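Local coordinates for ParB domain protein nuclease (Sulfolobus solfataricus, PDB 5K5D) that probably takes part in DNA partition in archaea, as a ParB-type segregation protein with a ParB-like N-terminal domain, and may have nuclease activity, at residues T8-V14 with E76-Y82; Q47-L51 with R65-M69; W204-Y208 with R245-T250. The protein carries 4 engineered substitutions. All blocks are in the same frame, centred on the assembly; numbering follows the deposited sequence.

Contact 1 (T8-V14 with E76-Y82); sequences TYTEEVV and EVKILKY
Tyr9 lays its CB over the centre of the Tyr82 ring, 3.5 Å from the centroid and only 9° off the normal. The two rings run side by side in the same direction, but their planes meet at 40°, so they form an oblique aromatic pair. One face of the Tyr9 ring takes Leu80, whose CD1 sits 4.0 Å from its centroid as a CH-pi contact, while Leu80 CD2 touches Tyr9 CE1 and goes on to Glu11 CG. Leu80 and Tyr82 both meet Tyr9 from the same side of its ring; Tyr9 CG stands between the backbone N and the carbonyl carbon (chi1 67°), which turns the ring alongside both neighbours.

In the antiparallel strands that carry these groups, Thr10 with Lys81, Glu12 with Ile79 and Val14 with Val77 are the hydrogen-bonded pairs, each joined in both directions; Ile79 N to Glu12 O is 2.9 Å. Tyr9 with Tyr82, Glu11 with Leu80 and Val13 with Lys78 are the non-hydrogen-bonded pairs, their side chains on one face of the sheet. On the other face, Val14 CG2 packs against Ile79 CD1 at 4.0 Å, and Glu12 CG rests beside Ile79 CG1.

Charges sit on both faces. Glu12 OE2 and Lys81 NZ form a salt bridge at 3.1 Å, weak as a hydrogen bond, and Tyr57 OH bonds both Glu12 OE1 and Lys81 NZ. The bridge from Glu11 OE2 to Lys78 NZ, on the Tyr9 face, is long at 3.9 Å.

Strand 9-15 lies at the edge of the four-stranded mixed sheet of the ParB-like N-terminal region, with strand 76-82 between it and strand 51-53. With six backbone bonds against one weak and one long bridge, its hold is mainly backbone bonding and close apolar packing, while Tyr57 is likely to fix the Glu12 and Lys81 ends more firmly than their bridge alone.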
loop_
_atom_site.group_PDB
_atom_site.type_symbol
_atom_site.label_atom_id
_atom_site.label_comp_id
_atom_site.label_asym_id
_atom_site.label_seq_id
_atom_site.Cartn_x
_atom_site.Cartn_y
_atom_site.Cartn_z
ATOM N N THR B 8 9.684 16.066 14.161
ATOM C CA THR B 8 10.628 17.167 14.016
ATOM C C THR B 8 11.840 16.727 13.205
ATOM O O THR B 8 12.231 15.556 13.235
ATOM C CB THR B 8 11.133 17.651 15.378
ATOM O OG1 THR B 8 12.127 18.666 15.181
ATOM C CG2 THR B 8 11.754 16.494 16.143
ATOM N N TYR B 9 12.442 17.667 12.488
ATOM C CA TYR B 9 13.627 17.359 11.711
ATOM C C TYR B 9 14.477 18.594 11.472
ATOM O O TYR B 9 14.031 19.724 11.662
ATOM C CB TYR B 9 13.246 16.719 10.372
ATOM C CG TYR B 9 12.523 17.653 9.434
ATOM C CD1 TYR B 9 13.229 18.527 8.615
ATOM C CD2 TYR B 9 11.136 17.664 9.367
ATOM C CE1 TYR B 9 12.570 19.388 7.756
ATOM C CE2 TYR B 9 10.469 18.518 8.507
ATOM C CZ TYR B 9 11.192 19.378 7.705
ATOM O OH TYR B 9 10.533 20.230 6.846
ATOM N N THR B 10 15.710 18.364 11.046
ATOM C CA THR B 10 16.605 19.449 10.701
ATOM C C THR B 10 17.187 19.188 9.316
ATOM O O THR B 10 17.275 18.040 8.873
ATOM C CB THR B 10 17.720 19.607 11.749
ATOM O OG1 THR B 10 18.377 18.349 11.945
ATOM C CG2 THR B 10 17.132 20.058 13.079
ATOM N N GLU B 11 17.557 20.259 8.627
ATOM C CA GLU B 11 18.090 20.148 7.279
ATOM C C GLU B 11 19.609 20.142 7.341
ATOM O O GLU B 11 20.212 21.043 7.923
ATOM C CB GLU B 11 17.592 21.311 6.418
ATOM C CG GLU B 11 17.325 20.958 4.959
ATOM C CD GLU B 11 18.591 20.856 4.128
ATOM O OE1 GLU B 11 19.662 21.275 4.615
ATOM O OE2 GLU B 11 18.514 20.362 2.984
ATOM N N GLU B 12 20.230 19.119 6.762
ATOM C CA GLU B 12 21.686 19.043 6.752
ATOM C C GLU B 12 22.241 18.329 5.526
ATOM O O GLU B 12 21.530 17.593 4.841
ATOM C CB GLU B 12 22.213 18.388 8.034
ATOM C CG GLU B 12 21.693 16.993 8.296
ATOM C CD GLU B 12 22.303 16.376 9.545
ATOM O OE1 GLU B 12 23.344 15.696 9.426
ATOM O OE2 GLU B 12 21.747 16.572 10.646
ATOM N N VAL B 13 23.519 18.569 5.256
ATOM C CA VAL B 13 24.209 17.923 4.153
ATOM C C VAL B 13 25.228 16.940 4.699
ATOM O O VAL B 13 25.957 17.244 5.644
ATOM C CB VAL B 13 24.930 18.937 3.261
ATOM C CG1 VAL B 13 25.627 18.222 2.113
ATOM C CG2 VAL B 13 23.947 19.964 2.737
ATOM N N VAL B 14 25.273 15.758 4.100
ATOM C CA VAL B 14 26.151 14.702 4.571
ATOM C C VAL B 14 26.815 14.004 3.396
ATOM O O VAL B 14 26.346 14.107 2.262
ATOM C CB VAL B 14 25.368 13.661 5.388
ATOM C CG1 VAL B 14 24.819 14.290 6.655
ATOM C CG2 VAL B 14 24.248 13.074 4.554
ATOM N N GLU B 76 27.824 14.164 -1.956
ATOM C CA GLU B 76 27.089 14.504 -0.745
ATOM C C GLU B 76 25.641 14.849 -1.061
ATOM O O GLU B 76 25.331 15.390 -2.122
ATOM C CB GLU B 76 27.773 15.643 0.020
ATOM C CG GLU B 76 27.791 16.987 -0.685
ATOM C CD GLU B 76 28.527 18.050 0.117
ATOM O OE1 GLU B 76 29.487 17.699 0.840
ATOM O OE2 GLU B 76 28.142 19.235 0.032
ATOM N N VAL B 77 24.755 14.524 -0.132
ATOM C CA VAL B 77 23.331 14.673 -0.380
ATOM C C VAL B 77 22.623 15.432 0.739
ATOM O O VAL B 77 22.864 15.196 1.923
ATOM C CB VAL B 77 22.661 13.295 -0.633
ATOM C CG1 VAL B 77 23.174 12.259 0.350
ATOM C CG2 VAL B 77 21.144 13.406 -0.580
ATOM N N LYS B 78 21.764 16.364 0.341
ATOM C CA LYS B 78 20.938 17.112 1.274
ATOM C C LYS B 78 19.862 16.184 1.823
ATOM O O LYS B 78 19.216 15.460 1.067
ATOM C CB LYS B 78 20.291 18.301 0.558
ATOM C CG LYS B 78 21.286 19.240 -0.117
ATOM C CD LYS B 78 20.768 19.786 -1.455
ATOM C CE LYS B 78 19.594 20.738 -1.287
ATOM N NZ LYS B 78 18.341 20.041 -0.872
ATOM N N ILE B 79 19.675 16.195 3.139
ATOM C CA ILE B 79 18.659 15.355 3.756
ATOM C C ILE B 79 17.830 16.091 4.809
ATOM O O ILE B 79 18.187 17.183 5.265
ATOM C CB ILE B 79 19.270 14.092 4.408
ATOM C CG1 ILE B 79 20.132 14.466 5.618
ATOM C CG2 ILE B 79 20.070 13.296 3.393
ATOM C CD1 ILE B 79 20.650 13.263 6.398
ATOM N N LEU B 80 16.707 15.483 5.173
ATOM C CA LEU B 80 15.961 15.898 6.346
ATOM C C LEU B 80 16.148 14.827 7.416
ATOM O O LEU B 80 15.566 13.742 7.331
ATOM C CB LEU B 80 14.478 16.081 6.020
ATOM C CG LEU B 80 14.138 17.123 4.952
ATOM C CD1 LEU B 80 12.630 17.312 4.839
ATOM C CD2 LEU B 80 14.816 18.446 5.255
ATOM N N LYS B 81 16.987 15.126 8.404
ATOM C CA LYS B 81 17.210 14.213 9.515
ATOM C C LYS B 81 16.147 14.430 10.585
ATOM O O LYS B 81 16.123 15.463 11.259
ATOM C CB LYS B 81 18.605 14.401 10.112
ATOM C CG LYS B 81 18.994 13.314 11.099
ATOM C CD LYS B 81 20.386 13.530 11.670
ATOM C CE LYS B 81 20.412 14.702 12.635
ATOM N NZ LYS B 81 21.772 14.900 13.209
ATOM N N TYR B 82 15.263 13.451 10.722
ATOM C CA TYR B 82 14.208 13.497 11.717
ATOM C C TYR B 82 14.723 12.986 13.052
ATOM O O TYR B 82 15.597 12.121 13.101
ATOM C CB TYR B 82 13.012 12.668 11.260
ATOM C CG TYR B 82 12.182 13.363 10.222
ATOM C CD1 TYR B 82 12.638 13.501 8.916
ATOM C CD2 TYR B 82 10.940 13.887 10.543
ATOM C CE1 TYR B 82 11.873 14.148 7.959
ATOM C CE2 TYR B 82 10.171 14.535 9.592
ATOM C CZ TYR B 82 10.644 14.663 8.307
ATOM O OH TYR B 82 9.880 15.308 7.368
#

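Contact 2 (Q47-L51 with R65-M69)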
loop_
_atom_site.group_PDB
_atom_site.type_symbol
_atom_site.label_atom_id
_atom_site.label_comp_id
_atom_site.label_asym_id
_atom_site.label_seq_id
_atom_site.Cartn_x
_atom_site.Cartn_y
_atom_site.Cartn_z
ATOM N N GLN B 47 19.936 18.268 -6.827
ATOM C CA GLN B 47 18.931 17.948 -5.822
ATOM C C GLN B 47 17.982 19.106 -5.553
ATOM O O GLN B 47 18.351 20.076 -4.896
ATOM C CB GLN B 47 19.604 17.535 -4.516
ATOM C CG GLN B 47 19.435 16.073 -4.181
ATOM C CD GLN B 47 19.725 15.780 -2.724
ATOM O OE1 GLN B 47 20.837 16.010 -2.238
ATOM N NE2 GLN B 47 18.722 15.275 -2.015
ATOM N N ILE B 48 16.758 18.992 -6.057
ATOM C CA ILE B 48 15.721 19.976 -5.772
ATOM C C ILE B 48 15.142 19.716 -4.383
ATOM O O ILE B 48 14.968 20.639 -3.586
ATOM C CB ILE B 48 14.591 19.922 -6.816
ATOM C CG1 ILE B 48 15.133 20.249 -8.209
ATOM C CG2 ILE B 48 13.480 20.892 -6.446
ATOM C CD1 ILE B 48 15.611 21.679 -8.363
ATOM N N PHE B 49 14.857 18.448 -4.101
ATOM C CA PHE B 49 14.298 18.036 -2.821
ATOM C C PHE B 49 15.277 17.157 -2.051
ATOM O O PHE B 49 15.969 16.328 -2.641
ATOM C CB PHE B 49 12.992 17.276 -3.040
ATOM C CG PHE B 49 11.878 18.126 -3.577
ATOM C CD1 PHE B 49 11.589 19.354 -3.005
ATOM C CD2 PHE B 49 11.125 17.702 -4.658
ATOM C CE1 PHE B 49 10.564 20.140 -3.498
ATOM C CE2 PHE B 49 10.101 18.483 -5.155
ATOM C CZ PHE B 49 9.820 19.704 -4.574
ATOM N N PRO B 50 15.339 17.337 -0.723
ATOM C CA PRO B 50 16.223 16.517 0.109
ATOM C C PRO B 50 15.615 15.148 0.371
ATOM O O PRO B 50 14.403 14.971 0.232
ATOM C CB PRO B 50 16.304 17.310 1.410
ATOM C CG PRO B 50 14.992 18.011 1.491
ATOM C CD PRO B 50 14.612 18.346 0.070
ATOM N N LEU B 51 16.457 14.190 0.739
ATOM C CA LEU B 51 15.993 12.854 1.069
ATOM C C LEU B 51 15.575 12.796 2.535
ATOM O O LEU B 51 15.847 13.719 3.307
ATOM C CB LEU B 51 17.081 11.823 0.777
ATOM C CG LEU B 51 17.615 11.831 -0.656
ATOM C CD1 LEU B 51 18.517 10.634 -0.881
ATOM C CD2 LEU B 51 16.470 11.836 -1.655
ATOM N N ARG B 65 16.361 7.778 -5.872
ATOM C CA ARG B 65 17.110 9.027 -5.952
ATOM C C ARG B 65 18.546 8.887 -5.449
ATOM O O ARG B 65 19.480 9.368 -6.086
ATOM C CB ARG B 65 16.391 10.135 -5.185
ATOM C CG ARG B 65 15.090 10.579 -5.825
ATOM C CD ARG B 65 14.369 11.602 -4.964
ATOM N NE ARG B 65 13.768 10.994 -3.782
ATOM C CZ ARG B 65 13.085 11.664 -2.861
ATOM N NH1 ARG B 65 12.918 12.976 -2.979
ATOM N NH2 ARG B 65 12.567 11.027 -1.819
ATOM N N LEU B 66 18.725 8.238 -4.305
ATOM C CA LEU B 66 20.067 8.034 -3.770
ATOM C C LEU B 66 20.905 7.188 -4.723
ATOM O O LEU B 66 22.085 7.469 -4.945
ATOM C CB LEU B 66 20.024 7.372 -2.390
ATOM C CG LEU B 66 21.416 7.126 -1.797
ATOM C CD1 LEU B 66 22.138 8.443 -1.560
ATOM C CD2 LEU B 66 21.357 6.314 -0.515
ATOM N N ASP B 67 20.291 6.147 -5.279
ATOM C CA ASP B 67 20.991 5.250 -6.190
ATOM C C ASP B 67 21.458 5.986 -7.447
ATOM O O ASP B 67 22.588 5.808 -7.908
ATOM C CB ASP B 67 20.103 4.060 -6.566
ATOM C CG ASP B 67 20.814 3.072 -7.473
ATOM O OD1 ASP B 67 21.592 2.241 -6.957
ATOM O OD2 ASP B 67 20.601 3.131 -8.703
ATOM N N ILE B 68 20.577 6.814 -7.993
ATOM C CA ILE B 68 20.905 7.630 -9.152
ATOM C C ILE B 68 22.078 8.566 -8.852
ATOM O O ILE B 68 23.034 8.644 -9.622
ATOM C CB ILE B 68 19.689 8.449 -9.602
ATOM C CG1 ILE B 68 18.522 7.508 -9.921
ATOM C CG2 ILE B 68 20.041 9.324 -10.793
ATOM C CD1 ILE B 68 17.227 8.213 -10.257
HETATM N N MSE B 69 22.007 9.260 -7.721
HETATM C CA MSE B 69 23.033 10.224 -7.344
HETATM C C MSE B 69 24.378 9.553 -7.113
HETATM O O MSE B 69 25.432 10.131 -7.387
HETATM C CB MSE B 69 22.615 10.981 -6.084
HETATM C CG MSE B 69 21.448 11.926 -6.291
HETATM SE SE MSE B 69 21.131 13.002 -4.702
HETATM C CE MSE B 69 20.508 11.588 -3.517
HETATM O O HOH W 1 11.158 14.105 -0.638
#
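The Leu51 CD2 methyl lies over the centre of the Arg65 guanidinium, 3.5 Å above its plane, and the two side chains slide past each other in opposite directions. The Arg65 chain bends at its third torsion (chi3 -73°), which turns the flat group broadside to that methyl. At the edge of the guanidinium, and in its plane, a water accepts from Arg65 NH1 at 3.1 Å; the same water gives a weak bond to Pro50 O, linking the helix to the loop where no direct hydrogen bond joins them. Arg65 NH2 is held from elsewhere by a salt bridge to Asp61, and its backbone N bonds a citrate that probably came from the crystallisation liquor.

The apolar contacts are carried by the other branch of Leu51. Its CD1 meets the selenomethionine methyl, Met69 CE, tip to tip at 3.4 Å, and touches Leu66 CB at 3.9 Å. Met69 SE is met at about a right angle by the Gln47 side chain, whose CG comes within 3.5 Å of it.

The Gln47 amide is held at both ends: OE1 accepts from Lys78 N of strand 76-82, and NE2 gives a weak bond to Phe49 O at 3.0 Å. The amide thus serves the backbone, leaving Gln47 CG to touch Met69 SE crosswise.

Residues 47-51 lead from helix 37-45 into strand 51-53, and residues 65-69 belong to helix 63-71. Val77 of strand 76-82 is touched by Gln47, Leu51 and Met69, and Leu42 of helix 37-45 by Gln47 and Met69, placing the contact where both helices pack on the sheet.

Contact 3 (W204-Y208 with R245-T250); sequences WLLKY and RDPLIT
Tyr208 OH donates to Asp246 OD1 at 2.7 Å, meeting that oxygen nearly along its C-O axis and in the plane of the tyrosine ring, while the carboxylate is turned 64° from the ring. Arg245 NE also lies at the ring's edge, 3.0 Å from Tyr208 OH. Within helix 242-250, Asp246 O accepts from Ile249 N, Thr250 N and Thr250 OG1, the last from above the carbonyl plane.

As a knob in a hole, Tyr208 of helix 203-210 enters a pocket of helix 242-250 formed by Arg245, Asp246, Ile249 and Thr250; its CG stands anti to the carbonyl carbon (chi1 -78°), which sends the ring out toward that helix. The segment axes cross at -57° and stay 11.3 Å apart, so long side chains span the gap in this all-helical region.

Apolar packing fills in around the knob. Ile249 CG2 lies over one ring face, 4.1 Å from the centroid, and Thr250 CG2 comes to 3.5 Å of Tyr208 CD2. A phenylalanine here would probably leave Asp246 OD1 without its hydroxyl donor. Ile249 CD1 reaches on to Leu205 CD2 and to the edge of the Trp204 ring at CZ3, 4.0 Å away; Arg245 CD also comes near Trp204 CZ3.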
loop_
_atom_site.group_PDB
_atom_site.type_symbol
_atom_site.label_atom_id
_atom_site.label_comp_id
_atom_site.label_asym_id
_atom_site.label_seq_id
_atom_site.Cartn_x
_atom_site.Cartn_y
_atom_site.Cartn_z
ATOM N N TRP B 204 -7.707 -12.441 -0.633
ATOM C CA TRP B 204 -7.339 -13.062 -1.900
ATOM C C TRP B 204 -7.867 -12.254 -3.074
ATOM O O TRP B 204 -7.316 -12.302 -4.177
ATOM C CB TRP B 204 -7.914 -14.475 -1.975
ATOM C CG TRP B 204 -9.408 -14.487 -1.831
ATOM C CD1 TRP B 204 -10.118 -14.522 -0.666
ATOM C CD2 TRP B 204 -10.376 -14.442 -2.885
ATOM N NE1 TRP B 204 -11.464 -14.510 -0.931
ATOM C CE2 TRP B 204 -11.649 -14.458 -2.290
ATOM C CE3 TRP B 204 -10.284 -14.397 -4.280
ATOM C CZ2 TRP B 204 -12.823 -14.429 -3.030
ATOM C CZ3 TRP B 204 -11.450 -14.365 -5.015
ATOM C CH2 TRP B 204 -12.703 -14.382 -4.391
ATOM N N LEU B 205 -8.952 -11.526 -2.836
ATOM C CA LEU B 205 -9.570 -10.713 -3.875
ATOM C C LEU B 205 -8.860 -9.367 -4.000
ATOM O O LEU B 205 -8.686 -8.844 -5.102
ATOM C CB LEU B 205 -11.058 -10.516 -3.578
ATOM C CG LEU B 205 -11.969 -9.961 -4.675
ATOM C CD1 LEU B 205 -11.855 -8.450 -4.768
ATOM C CD2 LEU B 205 -11.668 -10.626 -6.013
ATOM N N LEU B 206 -8.443 -8.812 -2.866
ATOM C CA LEU B 206 -7.727 -7.540 -2.869
ATOM C C LEU B 206 -6.395 -7.680 -3.602
ATOM O O LEU B 206 -5.973 -6.770 -4.316
ATOM C CB LEU B 206 -7.488 -7.049 -1.440
ATOM C CG LEU B 206 -7.661 -5.550 -1.165
ATOM C CD1 LEU B 206 -6.923 -5.162 0.104
ATOM C CD2 LEU B 206 -7.190 -4.694 -2.333
ATOM N N LYS B 207 -5.748 -8.830 -3.428
ATOM C CA LYS B 207 -4.451 -9.096 -4.050
ATOM C C LYS B 207 -4.465 -8.865 -5.561
ATOM O O LYS B 207 -3.431 -8.557 -6.149
ATOM C CB LYS B 207 -3.981 -10.526 -3.754
ATOM C CG LYS B 207 -3.366 -10.735 -2.375
ATOM C CD LYS B 207 -2.615 -12.065 -2.322
ATOM C CE LYS B 207 -2.051 -12.364 -0.940
ATOM N NZ LYS B 207 -3.127 -12.662 0.044
ATOM N N TYR B 208 -5.630 -9.031 -6.186
ATOM C CA TYR B 208 -5.764 -8.811 -7.624
ATOM C C TYR B 208 -5.618 -7.332 -7.962
ATOM O O TYR B 208 -5.073 -6.971 -9.005
ATOM C CB TYR B 208 -7.106 -9.340 -8.138
ATOM C CG TYR B 208 -7.163 -10.843 -8.319
ATOM C CD1 TYR B 208 -7.912 -11.639 -7.465
ATOM C CD2 TYR B 208 -6.468 -11.462 -9.349
ATOM C CE1 TYR B 208 -7.968 -13.010 -7.630
ATOM C CE2 TYR B 208 -6.516 -12.835 -9.522
ATOM C CZ TYR B 208 -7.269 -13.601 -8.663
ATOM O OH TYR B 208 -7.320 -14.965 -8.833
ATOM N N ARG B 245 -9.998 -19.052 -11.773
ATOM C CA ARG B 245 -10.263 -17.819 -11.029
ATOM C C ARG B 245 -9.534 -16.607 -11.605
ATOM O O ARG B 245 -10.086 -15.510 -11.662
ATOM C CB ARG B 245 -9.902 -17.993 -9.555
ATOM C CG ARG B 245 -10.230 -16.787 -8.683
ATOM C CD ARG B 245 -9.851 -17.031 -7.221
ATOM N NE ARG B 245 -8.404 -17.037 -7.012
ATOM C CZ ARG B 245 -7.646 -18.129 -7.042
ATOM N NH1 ARG B 245 -8.196 -19.311 -7.272
ATOM N NH2 ARG B 245 -6.337 -18.042 -6.843
ATOM N N ASP B 246 -8.292 -16.806 -12.032
ATOM C CA ASP B 246 -7.504 -15.709 -12.577
ATOM C C ASP B 246 -8.171 -15.067 -13.798
ATOM O O ASP B 246 -8.405 -13.857 -13.809
ATOM C CB ASP B 246 -6.080 -16.169 -12.901
ATOM C CG ASP B 246 -5.360 -16.724 -11.687
ATOM O OD1 ASP B 246 -5.618 -16.241 -10.564
ATOM O OD2 ASP B 246 -4.537 -17.649 -11.852
ATOM N N PRO B 247 -8.495 -15.874 -14.826
ATOM C CA PRO B 247 -9.083 -15.304 -16.045
ATOM C C PRO B 247 -10.465 -14.709 -15.793
ATOM O O PRO B 247 -10.840 -13.707 -16.410
ATOM C CB PRO B 247 -9.180 -16.510 -16.987
ATOM C CG PRO B 247 -9.226 -17.690 -16.090
ATOM C CD PRO B 247 -8.375 -17.340 -14.905
ATOM N N LEU B 248 -11.208 -15.323 -14.882
ATOM C CA LEU B 248 -12.554 -14.869 -14.551
ATOM C C LEU B 248 -12.546 -13.488 -13.900
ATOM O O LEU B 248 -13.542 -12.772 -13.940
ATOM C CB LEU B 248 -13.219 -15.873 -13.609
ATOM C CG LEU B 248 -14.745 -15.914 -13.615
ATOM C CD1 LEU B 248 -15.245 -16.502 -14.925
ATOM C CD2 LEU B 248 -15.252 -16.728 -12.438
ATOM N N ILE B 249 -11.420 -13.116 -13.299
ATOM C CA ILE B 249 -11.348 -11.885 -12.516
ATOM C C ILE B 249 -10.467 -10.809 -13.142
ATOM O O ILE B 249 -10.827 -9.630 -13.157
ATOM C CB ILE B 249 -10.852 -12.168 -11.082
ATOM C CG1 ILE B 249 -11.865 -13.036 -10.333
ATOM C CG2 ILE B 249 -10.611 -10.871 -10.332
ATOM C CD1 ILE B 249 -11.410 -13.447 -8.952
ATOM N N THR B 250 -9.311 -11.218 -13.653
ATOM C CA THR B 250 -8.323 -10.270 -14.147
ATOM C C THR B 250 -8.652 -9.798 -15.547
ATOM O O THR B 250 -7.978 -8.926 -16.098
ATOM C CB THR B 250 -6.934 -10.884 -14.157
ATOM O OG1 THR B 250 -6.863 -11.885 -15.181
ATOM C CG2 THR B 250 -6.640 -11.507 -12.804
#

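Contacts 1 and 2 belong to one unit, their centres 12 Å apart. Contact 2 is nested in the chain loop that contact 1 closes, and strand 76-82 is the next element after helix 63-71. Strand 76-82 joins them: Leu80 N stands 2.7 Å from Leu51 O, a probable hydrogen bond, and Val77 CG2 packs 3.1 Å from Gln47 OE1. Contact 3 comes later, in the helical part on the opposite side of the chain's centre; its centre is 43 Å from that of contact 1 and 37 Å from that of contact 2. The bound citrate, probably from the crystallisation liquor, lies beside contact 2, about 3 Å from the Arg65 side chain between nearest atoms.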